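Local coordinates for Slr1438 protein (Synechocystis sp., PDB 3K25) that is of unknown function but probably binds a carbohydrate and may act as an aldose 1-epimerase-like isomerase, at residues A[163-168]-A[252-257]. Numbering follows the deposited sequence.
Sequences FHPYFF and CLEPWS
His164 holds CG anti to its backbone N (chi1 -171°), and Glu254 runs extended beyond CG. These torsions lay the imidazole and the carboxylate alongside each other. The two belong to neighbouring antiparallel strands, 157-168 and 250-256, in a sheet of the galactose mutarotase-like beta fold of aldose 1-epimerases. Their planes are stacked, 26° apart. OE1 of Glu254 sits over the centre of the imidazole, 3.5 Å above its plane; this is contact across a ring face and not a hydrogen bond. The other oxygen, Glu254 OE2, accepts a bent hydrogen bond from Trp256 NE1 on its anti side, at 3.0 Å, which probably helps fix the rotation of the carboxylate. Trp243 meets the His164 ring with its plane nearly perpendicular. An alanine at Glu254 would probably open a gap beside the imidazole and leave Trp256 NE1 without this acceptor. Cys252 meets Tyr166 with its SG over the tyrosine ring, 3.9 Å from the centroid, in a sulfur-aromatic contact offset toward the rim. The same SG approaches the His164 ring obliquely. Backbone contacts join the strands around the break at His164 and Pro165. Pro165 O takes a CA-H...O contact from Cys252 CA at 3.3 Å. Away from the histidine, Phe167 CE2 packs on Leu253 CB at 4.0 Å, and strand 227-233 touches both side chains. At the far end Phe163 N donates to Pro255 O at 3.2 Å, with an N-H...O angle of 165°.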
loop_
_atom_site.group_PDB
_atom_site.type_symbol
_atom_site.label_atom_id
_atom_site.label_comp_id
_atom_site.label_asym_id
_atom_site.label_seq_id
_atom_site.Cartn_x
_atom_site.Cartn_y
_atom_site.Cartn_z
ATOM N N PHE A 163 1.053 -2.990 -0.524
ATOM C CA PHE A 163 0.215 -1.903 -0.038
ATOM C C PHE A 163 1.055 -1.221 1.020
ATOM O O PHE A 163 1.663 -1.882 1.869
ATOM C CB PHE A 163 -1.108 -2.445 0.513
ATOM C CG PHE A 163 -2.037 -2.959 -0.566
ATOM C CD1 PHE A 163 -2.964 -2.113 -1.167
ATOM C CD2 PHE A 163 -1.943 -4.272 -1.021
ATOM C CE1 PHE A 163 -3.786 -2.567 -2.209
ATOM C CE2 PHE A 163 -2.754 -4.740 -2.058
ATOM C CZ PHE A 163 -3.678 -3.883 -2.654
ATOM N N HIS A 164 1.087 0.104 0.952
ATOM C CA HIS A 164 1.913 0.917 1.825
ATOM C C HIS A 164 1.090 1.816 2.760
ATOM O O HIS A 164 1.288 3.034 2.799
ATOM C CB HIS A 164 2.816 1.743 0.896
ATOM C CG HIS A 164 3.902 2.499 1.587
ATOM N ND1 HIS A 164 5.170 2.605 1.058
ATOM C CD2 HIS A 164 3.897 3.253 2.711
ATOM C CE1 HIS A 164 5.899 3.395 1.826
ATOM N NE2 HIS A 164 5.150 3.803 2.836
ATOM N N PRO A 165 0.180 1.228 3.549
ATOM C CA PRO A 165 -0.635 2.050 4.454
ATOM C C PRO A 165 0.136 2.874 5.485
ATOM O O PRO A 165 1.066 2.385 6.132
ATOM C CB PRO A 165 -1.552 1.025 5.121
ATOM C CG PRO A 165 -0.654 -0.176 5.236
ATOM C CD PRO A 165 0.013 -0.207 3.850
ATOM N N TYR A 166 -0.273 4.132 5.627
ATOM C CA TYR A 166 0.306 5.054 6.600
ATOM C C TYR A 166 -0.700 5.195 7.742
ATOM O O TYR A 166 -1.621 6.011 7.653
ATOM C CB TYR A 166 0.508 6.432 5.983
ATOM C CG TYR A 166 1.614 6.526 4.970
ATOM C CD1 TYR A 166 2.828 7.120 5.300
ATOM C CD2 TYR A 166 1.430 6.075 3.666
ATOM C CE1 TYR A 166 3.826 7.276 4.362
ATOM C CE2 TYR A 166 2.422 6.223 2.711
ATOM C CZ TYR A 166 3.621 6.830 3.062
ATOM O OH TYR A 166 4.603 7.023 2.114
ATOM N N PHE A 167 -0.541 4.409 8.803
ATOM C CA PHE A 167 -1.463 4.493 9.928
ATOM C C PHE A 167 -1.116 5.647 10.856
ATOM O O PHE A 167 0.066 5.884 11.153
ATOM C CB PHE A 167 -1.462 3.184 10.685
ATOM C CG PHE A 167 -1.901 2.026 9.851
ATOM C CD1 PHE A 167 -3.203 1.966 9.367
ATOM C CD2 PHE A 167 -1.014 0.995 9.540
ATOM C CE1 PHE A 167 -3.623 0.903 8.592
ATOM C CE2 PHE A 167 -1.421 -0.077 8.765
ATOM C CZ PHE A 167 -2.734 -0.129 8.287
ATOM N N PHE A 168 -2.149 6.374 11.295
ATOM C CA PHE A 168 -1.956 7.526 12.177
ATOM C C PHE A 168 -1.317 7.047 13.458
ATOM O O PHE A 168 -1.721 6.033 14.017
ATOM C CB PHE A 168 -3.292 8.212 12.488
ATOM C CG PHE A 168 -3.150 9.510 13.260
ATOM C CD1 PHE A 168 -2.410 10.572 12.738
ATOM C CD2 PHE A 168 -3.757 9.670 14.506
ATOM C CE1 PHE A 168 -2.277 11.775 13.444
ATOM C CE2 PHE A 168 -3.628 10.869 15.215
ATOM C CZ PHE A 168 -2.886 11.921 14.680
ATOM N N CYS A 252 3.901 2.741 9.295
ATOM C CA CYS A 252 3.537 1.872 8.185
ATOM C C CYS A 252 3.779 0.394 8.521
ATOM O O CYS A 252 4.877 -0.002 8.889
ATOM C CB CYS A 252 4.338 2.252 6.925
ATOM S SG CYS A 252 4.158 3.979 6.321
ATOM N N LEU A 253 2.730 -0.406 8.418
ATOM C CA LEU A 253 2.811 -1.840 8.654
ATOM C C LEU A 253 2.341 -2.332 7.293
ATOM O O LEU A 253 1.146 -2.498 7.065
ATOM C CB LEU A 253 1.832 -2.252 9.754
ATOM C CG LEU A 253 2.060 -3.643 10.339
ATOM C CD1 LEU A 253 3.499 -3.754 10.784
ATOM C CD2 LEU A 253 1.122 -3.885 11.513
ATOM N N GLU A 254 3.290 -2.552 6.391
ATOM C CA GLU A 254 2.974 -2.912 5.017
ATOM C C GLU A 254 3.152 -4.346 4.505
ATOM O O GLU A 254 4.219 -4.955 4.642
ATOM C CB GLU A 254 3.750 -1.970 4.081
ATOM C CG GLU A 254 4.331 -0.746 4.768
ATOM C CD GLU A 254 5.410 -0.071 3.945
ATOM O OE1 GLU A 254 6.063 0.875 4.454
ATOM O OE2 GLU A 254 5.607 -0.482 2.784
ATOM N N PRO A 255 2.097 -4.893 3.883
ATOM C CA PRO A 255 2.125 -6.246 3.327
ATOM C C PRO A 255 2.673 -6.213 1.891
ATOM O O PRO A 255 2.133 -5.514 1.037
ATOM C CB PRO A 255 0.658 -6.668 3.390
ATOM C CG PRO A 255 -0.055 -5.383 3.136
ATOM C CD PRO A 255 0.712 -4.396 3.981
ATOM N N TRP A 256 3.748 -6.959 1.646
ATOM C CA TRP A 256 4.395 -7.042 0.328
ATOM C C TRP A 256 4.385 -8.483 -0.142
ATOM O O TRP A 256 4.618 -9.398 0.656
ATOM C CB TRP A 256 5.858 -6.602 0.411
ATOM C CG TRP A 256 6.084 -5.142 0.596
ATOM C CD1 TRP A 256 5.171 -4.200 0.996
ATOM C CD2 TRP A 256 7.327 -4.453 0.437
ATOM N NE1 TRP A 256 5.775 -2.971 1.093
ATOM C CE2 TRP A 256 7.098 -3.098 0.756
ATOM C CE3 TRP A 256 8.615 -4.851 0.055
ATOM C CZ2 TRP A 256 8.108 -2.139 0.706
ATOM C CZ3 TRP A 256 9.620 -3.895 0.005
ATOM C CH2 TRP A 256 9.360 -2.556 0.330
ATOM N N SER A 257 4.143 -8.706 -1.428
ATOM C CA SER A 257 4.125 -10.081 -1.916
ATOM C C SER A 257 5.560 -10.604 -1.915
ATOM O O SER A 257 5.815 -11.813 -1.793
ATOM C CB SER A 257 3.507 -10.163 -3.326
ATOM O OG SER A 257 4.263 -9.436 -4.280
#